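PDB 3KBQ: protein Ta0487 from Thermoplasma acidophilum, which is of unknown function but belongs to the CinA family, the chain here being its probable molybdopterin-binding domain. Local coordinates for residues Phe43-Asp48 against Gly53-Val58; Gly70-Gly73 against Met79-Glu82; Leu138-Gly143 against Val147-Gly152; Ala6-Val11 against Thr23-Ile28. One frame throughout, in Å; residues are numbered along the deposited sequence.

Interaction 1 (Phe43-Asp48 against Gly53-Val58)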
loop_
_atom_site.group_PDB
_atom_site.type_symbol
_atom_site.label_atom_id
_atom_site.label_comp_id
_atom_site.label_asym_id
_atom_site.label_seq_id
_atom_site.Cartn_x
_atom_site.Cartn_y
_atom_site.Cartn_z
ATOM N N PHE B 43 -2.166 2.231 0.833
ATOM C CA PHE B 43 -1.096 2.350 1.826
ATOM C C PHE B 43 -1.094 1.065 2.633
ATOM O O PHE B 43 -2.164 0.540 2.986
ATOM C CB PHE B 43 -1.389 3.501 2.795
ATOM C CG PHE B 43 -1.580 4.815 2.130
ATOM C CD1 PHE B 43 -0.519 5.674 1.994
ATOM C CD2 PHE B 43 -2.859 5.190 1.642
ATOM C CE1 PHE B 43 -0.702 6.939 1.361
ATOM C CE2 PHE B 43 -3.063 6.393 1.040
ATOM C CZ PHE B 43 -1.970 7.299 0.885
ATOM N N VAL B 44 0.085 0.549 2.906
ATOM C CA VAL B 44 0.214 -0.564 3.838
ATOM C C VAL B 44 1.179 -0.106 4.905
ATOM O O VAL B 44 2.306 0.319 4.630
ATOM C CB VAL B 44 0.707 -1.860 3.172
ATOM C CG1 VAL B 44 0.610 -3.022 4.177
ATOM C CG2 VAL B 44 -0.133 -2.165 1.895
ATOM N N VAL B 45 0.730 -0.211 6.144
ATOM C CA VAL B 45 1.535 0.234 7.240
ATOM C C VAL B 45 1.562 -0.788 8.384
ATOM O O VAL B 45 0.691 -1.635 8.497
ATOM C CB VAL B 45 1.074 1.598 7.785
ATOM C CG1 VAL B 45 1.293 2.721 6.700
ATOM C CG2 VAL B 45 -0.391 1.528 8.350
ATOM N N MET B 46 2.573 -0.647 9.228
ATOM C CA MET B 46 2.767 -1.489 10.419
ATOM C C MET B 46 1.768 -1.136 11.499
ATOM O O MET B 46 1.178 -0.023 11.501
ATOM C CB MET B 46 4.190 -1.235 11.005
ATOM C CG MET B 46 5.349 -1.801 10.100
ATOM S SD MET B 46 7.068 -1.550 10.761
ATOM C CE MET B 46 7.023 0.144 10.946
ATOM N N ASP B 47 1.636 -2.068 12.452
ATOM C CA ASP B 47 0.903 -1.826 13.671
ATOM C C ASP B 47 1.651 -0.830 14.523
ATOM O O ASP B 47 2.304 -1.202 15.486
ATOM C CB ASP B 47 0.678 -3.154 14.415
ATOM C CG ASP B 47 -0.125 -4.121 13.551
ATOM O OD1 ASP B 47 -1.330 -3.801 13.345
ATOM O OD2 ASP B 47 0.445 -5.111 13.010
ATOM N N ASP B 48 1.488 0.448 14.216
ATOM C CA ASP B 48 2.352 1.459 14.816
ATOM C C ASP B 48 1.606 2.789 14.742
ATOM O O ASP B 48 1.188 3.184 13.625
ATOM C CB ASP B 48 3.610 1.558 13.943
ATOM C CG ASP B 48 4.542 2.652 14.392
ATOM O OD1 ASP B 48 5.624 2.279 14.866
ATOM O OD2 ASP B 48 4.183 3.869 14.307
ATOM N N GLY B 53 -1.090 6.956 11.672
ATOM C CA GLY B 53 -1.475 8.359 11.595
ATOM C C GLY B 53 -1.043 8.977 10.251
ATOM O O GLY B 53 -1.808 9.770 9.642
ATOM N N TRP B 54 0.201 8.664 9.848
ATOM C CA TRP B 54 0.754 9.088 8.559
ATOM C C TRP B 54 -0.172 8.691 7.390
ATOM O O TRP B 54 -0.513 9.527 6.574
ATOM C CB TRP B 54 2.230 8.634 8.352
ATOM C CG TRP B 54 2.684 8.845 6.948
ATOM C CD1 TRP B 54 3.142 10.048 6.369
ATOM C CD2 TRP B 54 2.639 7.884 5.892
ATOM N NE1 TRP B 54 3.375 9.833 5.021
ATOM C CE2 TRP B 54 3.084 8.528 4.709
ATOM C CE3 TRP B 54 2.255 6.532 5.829
ATOM C CZ2 TRP B 54 3.165 7.859 3.470
ATOM C CZ3 TRP B 54 2.360 5.854 4.598
ATOM C CH2 TRP B 54 2.817 6.536 3.436
ATOM N N ALA B 55 -0.578 7.428 7.346
ATOM C CA ALA B 55 -1.343 6.885 6.225
ATOM C C ALA B 55 -2.706 7.591 6.147
ATOM O O ALA B 55 -3.102 8.056 5.083
ATOM C CB ALA B 55 -1.502 5.368 6.382
ATOM N N PHE B 56 -3.375 7.755 7.283
ATOM C CA PHE B 56 -4.688 8.420 7.267
ATOM C C PHE B 56 -4.548 9.862 6.797
ATOM O O PHE B 56 -5.353 10.323 6.013
ATOM C CB PHE B 56 -5.406 8.388 8.659
ATOM C CG PHE B 56 -6.155 7.102 8.937
ATOM C CD1 PHE B 56 -7.326 6.785 8.243
ATOM C CD2 PHE B 56 -5.684 6.204 9.904
ATOM C CE1 PHE B 56 -7.989 5.604 8.474
ATOM C CE2 PHE B 56 -6.370 5.002 10.162
ATOM C CZ PHE B 56 -7.525 4.700 9.459
ATOM N N ARG B 57 -3.550 10.584 7.289
ATOM C CA ARG B 57 -3.367 11.973 6.873
ATOM C C ARG B 57 -3.098 12.152 5.366
ATOM O O ARG B 57 -3.731 12.968 4.688
ATOM C CB ARG B 57 -2.227 12.629 7.672
ATOM C CG ARG B 57 -2.520 12.786 9.183
ATOM C CD ARG B 57 -3.920 13.355 9.398
ATOM N NE ARG B 57 -4.084 14.675 8.782
ATOM C CZ ARG B 57 -4.063 15.804 9.473
ATOM N NH1 ARG B 57 -3.853 15.744 10.783
ATOM N NH2 ARG B 57 -4.251 16.991 8.863
ATOM N N VAL B 58 -2.141 11.404 4.856
ATOM C CA VAL B 58 -1.946 11.388 3.409
ATOM C C VAL B 58 -3.206 10.952 2.625
ATOM O O VAL B 58 -3.575 11.639 1.660
ATOM C CB VAL B 58 -0.719 10.590 3.002
ATOM C CG1 VAL B 58 -0.476 10.746 1.535
ATOM C CG2 VAL B 58 0.498 11.210 3.746
#

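Interaction 2 (Gly70-Gly73 against Met79-Glu82)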
loop_
_atom_site.group_PDB
_atom_site.type_symbol
_atom_site.label_atom_id
_atom_site.label_comp_id
_atom_site.label_asym_id
_atom_site.label_seq_id
_atom_site.Cartn_x
_atom_site.Cartn_y
_atom_site.Cartn_z
ATOM N N GLY B 70 -7.917 -3.707 9.185
ATOM C CA GLY B 70 -6.853 -4.219 9.995
ATOM C C GLY B 70 -6.632 -3.412 11.269
ATOM O O GLY B 70 -6.890 -2.227 11.308
ATOM N N GLY B 71 -6.121 -4.063 12.300
ATOM C CA GLY B 71 -5.705 -3.374 13.540
ATOM C C GLY B 71 -6.870 -2.976 14.444
ATOM O O GLY B 71 -6.765 -2.016 15.235
ATOM N N LEU B 72 -7.975 -3.707 14.309
ATOM C CA LEU B 72 -9.171 -3.555 15.170
ATOM C C LEU B 72 -9.427 -4.914 15.718
ATOM O O LEU B 72 -9.621 -5.868 14.924
ATOM C CB LEU B 72 -10.421 -3.224 14.339
ATOM C CG LEU B 72 -10.916 -1.794 14.220
ATOM C CD1 LEU B 72 -9.788 -1.014 13.699
ATOM C CD2 LEU B 72 -12.143 -1.726 13.268
ATOM N N GLY B 73 -9.465 -5.054 17.036
ATOM C CA GLY B 73 -9.477 -6.379 17.609
ATOM C C GLY B 73 -9.116 -6.312 19.074
ATOM O O GLY B 73 -8.644 -5.268 19.556
ATOM N N MET B 79 -4.123 -1.260 16.959
ATOM C CA MET B 79 -3.859 0.155 17.310
ATOM C C MET B 79 -4.503 1.166 16.347
ATOM O O MET B 79 -4.199 2.341 16.448
ATOM C CB MET B 79 -2.339 0.485 17.264
ATOM C CG MET B 79 -1.424 -0.429 18.059
ATOM S SD MET B 79 0.293 0.156 17.973
ATOM C CE MET B 79 0.095 1.233 19.258
ATOM N N THR B 80 -5.347 0.709 15.423
ATOM C CA THR B 80 -5.745 1.535 14.289
ATOM C C THR B 80 -6.623 2.727 14.730
ATOM O O THR B 80 -6.362 3.857 14.333
ATOM C CB THR B 80 -6.424 0.709 13.193
ATOM O OG1 THR B 80 -5.463 -0.241 12.680
ATOM C CG2 THR B 80 -6.947 1.630 12.029
ATOM N N VAL B 81 -7.618 2.466 15.577
ATOM C CA VAL B 81 -8.488 3.532 16.101
ATOM C C VAL B 81 -7.699 4.609 16.840
ATOM O O VAL B 81 -7.883 5.813 16.606
ATOM C CB VAL B 81 -9.621 2.963 17.040
ATOM C CG1 VAL B 81 -10.502 4.138 17.611
ATOM C CG2 VAL B 81 -10.469 2.052 16.248
ATOM N N GLU B 82 -6.794 4.180 17.696
ATOM C CA GLU B 82 -5.984 5.137 18.426
ATOM C C GLU B 82 -5.086 5.939 17.470
ATOM O O GLU B 82 -4.898 7.145 17.645
ATOM C CB GLU B 82 -5.135 4.416 19.484
ATOM C CG GLU B 82 -4.389 5.376 20.435
ATOM C CD GLU B 82 -3.596 4.655 21.541
ATOM O OE1 GLU B 82 -3.642 3.396 21.658
ATOM O OE2 GLU B 82 -2.895 5.358 22.277
HETATM O O HOH W 1 -7.877 -0.238 16.920
#

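Interaction 3 (Leu138-Gly143 against Val147-Gly152)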
loop_
_atom_site.group_PDB
_atom_site.type_symbol
_atom_site.label_atom_id
_atom_site.label_comp_id
_atom_site.label_asym_id
_atom_site.label_seq_id
_atom_site.Cartn_x
_atom_site.Cartn_y
_atom_site.Cartn_z
ATOM N N LEU B 138 -15.996 1.559 12.391
ATOM C CA LEU B 138 -16.252 2.977 12.653
ATOM C C LEU B 138 -16.483 3.710 11.347
ATOM O O LEU B 138 -15.791 3.425 10.366
ATOM C CB LEU B 138 -15.080 3.618 13.405
ATOM C CG LEU B 138 -14.681 3.083 14.798
ATOM C CD1 LEU B 138 -13.556 3.935 15.405
ATOM C CD2 LEU B 138 -15.858 3.073 15.729
ATOM N N ILE B 139 -17.453 4.629 11.318
ATOM C CA ILE B 139 -17.579 5.597 10.227
ATOM C C ILE B 139 -17.324 6.919 10.899
ATOM O O ILE B 139 -17.915 7.207 11.948
ATOM C CB ILE B 139 -19.006 5.756 9.651
ATOM C CG1 ILE B 139 -19.729 4.427 9.574
ATOM C CG2 ILE B 139 -19.026 6.510 8.279
ATOM C CD1 ILE B 139 -21.203 4.520 10.091
ATOM N N CYS B 140 -16.466 7.722 10.278
ATOM C CA CYS B 140 -16.036 8.961 10.848
ATOM C C CYS B 140 -16.235 10.028 9.799
ATOM O O CYS B 140 -16.200 9.743 8.569
ATOM C CB CYS B 140 -14.563 8.845 11.227
ATOM S SG CYS B 140 -14.239 7.270 12.127
ATOM N N ALA B 141 -16.464 11.249 10.257
ATOM C CA ALA B 141 -16.455 12.385 9.310
ATOM C C ALA B 141 -15.308 13.323 9.722
ATOM O O ALA B 141 -15.127 13.621 10.909
ATOM C CB ALA B 141 -17.789 13.104 9.324
ATOM N N VAL B 142 -14.505 13.721 8.754
ATOM C CA VAL B 142 -13.437 14.684 8.968
ATOM C C VAL B 142 -13.746 15.804 7.973
ATOM O O VAL B 142 -13.548 15.639 6.759
ATOM C CB VAL B 142 -12.031 14.057 8.683
ATOM C CG1 VAL B 142 -10.900 15.062 9.026
ATOM C CG2 VAL B 142 -11.834 12.781 9.455
ATOM N N GLY B 143 -14.188 16.939 8.501
ATOM C CA GLY B 143 -14.953 17.966 7.731
ATOM C C GLY B 143 -15.976 17.245 6.843
ATOM O O GLY B 143 -16.779 16.438 7.328
ATOM N N VAL B 147 -14.452 8.486 6.560
ATOM C CA VAL B 147 -13.410 7.524 6.852
ATOM C C VAL B 147 -14.138 6.307 7.413
ATOM O O VAL B 147 -14.935 6.427 8.349
ATOM C CB VAL B 147 -12.404 8.038 7.870
ATOM C CG1 VAL B 147 -11.332 6.980 8.123
ATOM C CG2 VAL B 147 -11.701 9.311 7.372
ATOM N N ILE B 148 -13.933 5.167 6.790
ATOM C CA ILE B 148 -14.531 3.893 7.243
ATOM C C ILE B 148 -13.387 3.008 7.748
ATOM O O ILE B 148 -12.444 2.711 6.992
ATOM C CB ILE B 148 -15.227 3.169 6.067
ATOM C CG1 ILE B 148 -16.354 4.032 5.471
ATOM C CG2 ILE B 148 -15.767 1.805 6.489
ATOM C CD1 ILE B 148 -17.669 3.777 6.124
ATOM N N ILE B 149 -13.460 2.580 9.004
ATOM C CA ILE B 149 -12.352 1.844 9.632
ATOM C C ILE B 149 -12.906 0.455 9.956
ATOM O O ILE B 149 -13.898 0.353 10.706
ATOM C CB ILE B 149 -11.850 2.613 10.887
ATOM C CG1 ILE B 149 -11.284 3.984 10.485
ATOM C CG2 ILE B 149 -10.780 1.787 11.709
ATOM C CD1 ILE B 149 -10.998 4.891 11.734
ATOM N N LEU B 150 -12.303 -0.583 9.359
ATOM C CA LEU B 150 -12.865 -1.945 9.349
ATOM C C LEU B 150 -11.895 -2.927 9.981
ATOM O O LEU B 150 -10.696 -2.642 10.017
ATOM C CB LEU B 150 -13.151 -2.382 7.920
ATOM C CG LEU B 150 -14.115 -1.495 7.110
ATOM C CD1 LEU B 150 -14.245 -1.957 5.651
ATOM C CD2 LEU B 150 -15.428 -1.523 7.842
ATOM N N PRO B 151 -12.407 -4.058 10.510
ATOM C CA PRO B 151 -11.550 -5.170 10.995
ATOM C C PRO B 151 -10.788 -5.770 9.848
ATOM O O PRO B 151 -11.181 -5.619 8.677
ATOM C CB PRO B 151 -12.543 -6.228 11.475
ATOM C CG PRO B 151 -13.835 -5.474 11.757
ATOM C CD PRO B 151 -13.831 -4.299 10.780
ATOM N N GLY B 152 -9.717 -6.481 10.171
ATOM C CA GLY B 152 -8.873 -7.057 9.099
ATOM C C GLY B 152 -9.337 -8.468 8.742
ATOM O O GLY B 152 -8.937 -9.025 7.725
#

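Interaction 4 (Ala6-Val11 against Thr23-Ile28)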
loop_
_atom_site.group_PDB
_atom_site.type_symbol
_atom_site.label_atom_id
_atom_site.label_comp_id
_atom_site.label_asym_id
_atom_site.label_seq_id
_atom_site.Cartn_x
_atom_site.Cartn_y
_atom_site.Cartn_z
ATOM N N ALA B 6 -11.006 7.904 -3.787
ATOM C CA ALA B 6 -10.934 7.115 -2.547
ATOM C C ALA B 6 -9.540 6.593 -2.369
ATOM O O ALA B 6 -8.822 6.413 -3.362
ATOM C CB ALA B 6 -11.925 5.907 -2.535
ATOM N N SER B 7 -9.151 6.384 -1.111
ATOM C CA SER B 7 -7.900 5.676 -0.816
ATOM C C SER B 7 -8.139 4.512 0.111
ATOM O O SER B 7 -9.112 4.499 0.872
ATOM C CB SER B 7 -6.857 6.612 -0.200
ATOM O OG SER B 7 -6.338 7.396 -1.259
ATOM N N VAL B 8 -7.231 3.547 0.055
ATOM C CA VAL B 8 -7.318 2.333 0.834
ATOM C C VAL B 8 -6.081 2.235 1.732
ATOM O O VAL B 8 -4.960 2.451 1.315
ATOM C CB VAL B 8 -7.448 1.115 -0.093
ATOM C CG1 VAL B 8 -7.642 -0.201 0.685
ATOM C CG2 VAL B 8 -8.617 1.358 -1.074
ATOM N N ILE B 9 -6.310 1.851 2.978
ATOM C CA ILE B 9 -5.235 1.659 3.920
ATOM C C ILE B 9 -5.374 0.241 4.470
ATOM O O ILE B 9 -6.484 -0.231 4.755
ATOM C CB ILE B 9 -5.310 2.667 5.093
ATOM C CG1 ILE B 9 -5.112 4.124 4.601
ATOM C CG2 ILE B 9 -4.219 2.274 6.187
ATOM C CD1 ILE B 9 -5.580 5.167 5.681
ATOM N N THR B 10 -4.248 -0.449 4.587
ATOM C CA THR B 10 -4.219 -1.769 5.166
ATOM C C THR B 10 -3.192 -1.660 6.306
ATOM O O THR B 10 -2.050 -1.226 6.099
ATOM C CB THR B 10 -3.712 -2.845 4.158
ATOM O OG1 THR B 10 -4.579 -2.869 3.013
ATOM C CG2 THR B 10 -3.714 -4.271 4.803
ATOM N N VAL B 11 -3.595 -2.064 7.500
ATOM C CA VAL B 11 -2.679 -2.060 8.663
ATOM C C VAL B 11 -2.344 -3.510 9.090
ATOM O O VAL B 11 -3.251 -4.298 9.328
ATOM C CB VAL B 11 -3.354 -1.322 9.855
ATOM C CG1 VAL B 11 -2.416 -1.260 11.067
ATOM C CG2 VAL B 11 -3.850 0.117 9.410
ATOM N N THR B 23 -5.567 -9.496 0.327
ATOM C CA THR B 23 -6.866 -9.678 -0.325
ATOM C C THR B 23 -7.871 -8.628 0.079
ATOM O O THR B 23 -8.756 -8.316 -0.701
ATOM C CB THR B 23 -7.525 -11.060 -0.002
ATOM O OG1 THR B 23 -7.757 -11.138 1.409
ATOM C CG2 THR B 23 -6.623 -12.211 -0.411
ATOM N N ASN B 24 -7.778 -8.094 1.302
ATOM C CA ASN B 24 -8.705 -7.044 1.683
ATOM C C ASN B 24 -8.598 -5.822 0.757
ATOM O O ASN B 24 -9.610 -5.250 0.370
ATOM C CB ASN B 24 -8.508 -6.604 3.152
ATOM C CG ASN B 24 -9.019 -7.652 4.140
ATOM O OD1 ASN B 24 -9.641 -8.639 3.742
ATOM N ND2 ASN B 24 -8.816 -7.402 5.430
ATOM N N ALA B 25 -7.383 -5.413 0.421
ATOM C CA ALA B 25 -7.212 -4.213 -0.402
ATOM C C ALA B 25 -7.827 -4.440 -1.796
ATOM O O ALA B 25 -8.405 -3.532 -2.375
ATOM C CB ALA B 25 -5.700 -3.799 -0.499
ATOM N N ALA B 26 -7.732 -5.659 -2.307
ATOM C CA ALA B 26 -8.392 -6.025 -3.582
ATOM C C ALA B 26 -9.887 -5.922 -3.462
ATOM O O ALA B 26 -10.514 -5.335 -4.301
ATOM C CB ALA B 26 -7.986 -7.434 -4.093
ATOM N N PHE B 27 -10.456 -6.519 -2.432
ATOM C CA PHE B 27 -11.908 -6.477 -2.258
ATOM C C PHE B 27 -12.395 -5.013 -2.095
ATOM O O PHE B 27 -13.371 -4.606 -2.726
ATOM C CB PHE B 27 -12.339 -7.314 -1.053
ATOM C CG PHE B 27 -13.841 -7.269 -0.793
ATOM C CD1 PHE B 27 -14.665 -8.278 -1.246
ATOM C CD2 PHE B 27 -14.416 -6.226 -0.069
ATOM C CE1 PHE B 27 -16.056 -8.242 -1.010
ATOM C CE2 PHE B 27 -15.804 -6.202 0.164
ATOM C CZ PHE B 27 -16.599 -7.202 -0.326
ATOM N N ILE B 28 -11.679 -4.216 -1.304
ATOM C CA ILE B 28 -12.082 -2.806 -1.094
ATOM C C ILE B 28 -11.914 -2.011 -2.400
ATOM O O ILE B 28 -12.801 -1.244 -2.798
ATOM C CB ILE B 28 -11.282 -2.161 0.087
ATOM C CG1 ILE B 28 -11.626 -2.857 1.439
ATOM C CG2 ILE B 28 -11.511 -0.594 0.146
ATOM C CD1 ILE B 28 -10.568 -2.564 2.602
#

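Interaction 1 (Phe43-Asp48 against Gly53-Val58)
Strand 38-45 and helix 49-62 open a beta-alpha-beta crossover that ends in strand 65-69, and here F43 and V45 of the strand pack against W54, A55 and V58 of the helix, the two axes running nearly antiparallel. With CG anti to its carbonyl carbon (chi1 -57°), the F43 ring reaches to the helix between W54 and V58, where CD1 meets W54 CH2 at 3.7 Å and CZ meets V58 CG1 at 3.8 Å. The rings make an offset edge-to-face pair: F43 turns its edge to the six-membered ring of W54, planes at 83° and centroids 5.6 Å apart. Over the centre of the F43 ring stands the carbonyl O of A55. V45 adds a methyl, CG1, lying in the indole plane at its edge, 3.9 Å from W54 CZ3, and touching A55 CB. Cut back to an alanine, F43 would lose its ring, and the indole is likely to be left without the edge that steadies it. W54 also makes a cation-pi contact with R41 of the second subunit, and V44 pairs with a strand there. The side chains that meet within the chain are all apolar, so shape and aromatic packing hold helix to strand.

Interaction 2 (Gly70-Gly73 against Met79-Glu82)
T80 grips the glycine-rich G70-G73 loop twice: its hydroxyl OG1 donates to G70 O at 2.8 Å, and its backbone N donates to G71 O at 3.1 Å with a nearly straight N-H...O angle of 165°. This is the Gly-Gly-Leu-Gly loop that follows strand 65-69, held against the first turn of helix 80-87, with M79 at the N-cap position. A bound sulfate, probably from the crystallisation liquor, lies beside G71. The T80 hydroxyl, anti to the carbonyl carbon (chi1 -63°), is directed at the loop and approaches G70 O tilted out of its carbonyl plane. G71 must be small, because a CB would run into OG1. Water 1 donates a hydrogen bond to G71 O and accepts one from V81 N, so a second N-H of the helix start is tied to the same carbonyl. A valine in place of T80 would remove the hydroxyl, and G70 O would probably be left without this donor. Farther out the contact turns apolar, L72 crossing T80 and V81 at about a right angle and also packing on I149 and P151. Its CD1 sits 3.8 Å from T80 CB and 4.0 Å from V81 CG2.

Interaction 3 (Leu138-Gly143 against Val147-Gly152)
L138 and I149 form a hydrogen-bonded pair at the tight, buried end of this antiparallel hairpin, L138 N reaching I149 O at 2.9 Å and I149 N returning to L138 O at 2.8 Å. C140 and V147 repeat the pattern, with C140 N to V147 O at 2.8 Å, although the return bond from V147 N to C140 O comes in tilted 31° from the carbonyl plane. Between them I139 and I148 make a non-hydrogen-bonded pair whose side chains lie side by side, CG2 of I139 against CD1 of I148 at 3.7 Å. On the other face, with L138, V147 and I149, the C140 sulfur, anti to the carbonyl carbon (chi1 -46°), leans back along its own strand, toward L138, where I149 CD1 reaches SG at 4.0 Å. Helix 80-87 covers this face through V81 and F84. Toward the turn the contact thins. A141 is exposed, and V142 meets the partner strand through one pair of methyls, its CG2 and V147 CG2, 4.0 Å apart. C140 also forms a disulfide with C125 of the edge strand 125-128. Backbone bonds therefore set the hairpin register, side chains fill both faces, and a covalent link fastens it to the next strand.

Interaction 4 (Ala6-Val11 against Thr23-Ile28)
V8 is the first residue of the strand to meet the helix, through both of its methyls. CG2 presses on CG2 of I28 at 3.7 Å, and CG1 lies 3.9 Å from that same methyl, so the I28 branch rests against the forked end of V8. I28 puts CG2 there by holding it anti to the backbone N, its longer arm CG1 lying anti to the carbonyl carbon (chi1 -65°). CG1 of V8 also comes within 4.3 Å of A25 CB, and the small A25 lets the backbones approach here, with the CA atoms of V8 and A25 6.7 Å apart. Next along, I9 points away from helix 23-34, and its side chain packs on F56 of helix 49-62, so the strand has a helix on each side. T10 turns back toward helix 23-34. Its OG1 stands 3.8 Å from A25 CB, a plain van der Waals contact, and the polar need of that hydroxyl is met by N22, whose ND2 it hydrogen-bonds. A25 N is bonded to OD1 of the same N22, so one amide serves both sides of the contact. I28 reaches on to V67 and S69 of strand 65-69, and helix 154-163 lies alongside through N24 and F27. Strand 5-11, helix 23-34 and strand 38-45 make a classic beta-alpha-beta crossover, within a three-layer alpha/beta/alpha sandwich.

Interactions 1 and 4 are the same kind of joint on opposite faces of one sheet: helix 49-62 packs on one side and helix 23-34 on the other, while F43 hydrogen-bonds through its backbone to V8 and T10. Both rest on apolar side chains, aromatic in interaction 1, which also borders the second subunit, and aliphatic in interaction 4. Interaction 3, nearest the centre of the chain, is held by backbone bonds, and a disulfide ties it to the next strand. Interaction 2, partly buried, is the only one of the four in which a side-chain hydroxyl and a water bond across the contact. F56 touches T80, V147, I149 and I9, and G152 O accepts from N24 ND2.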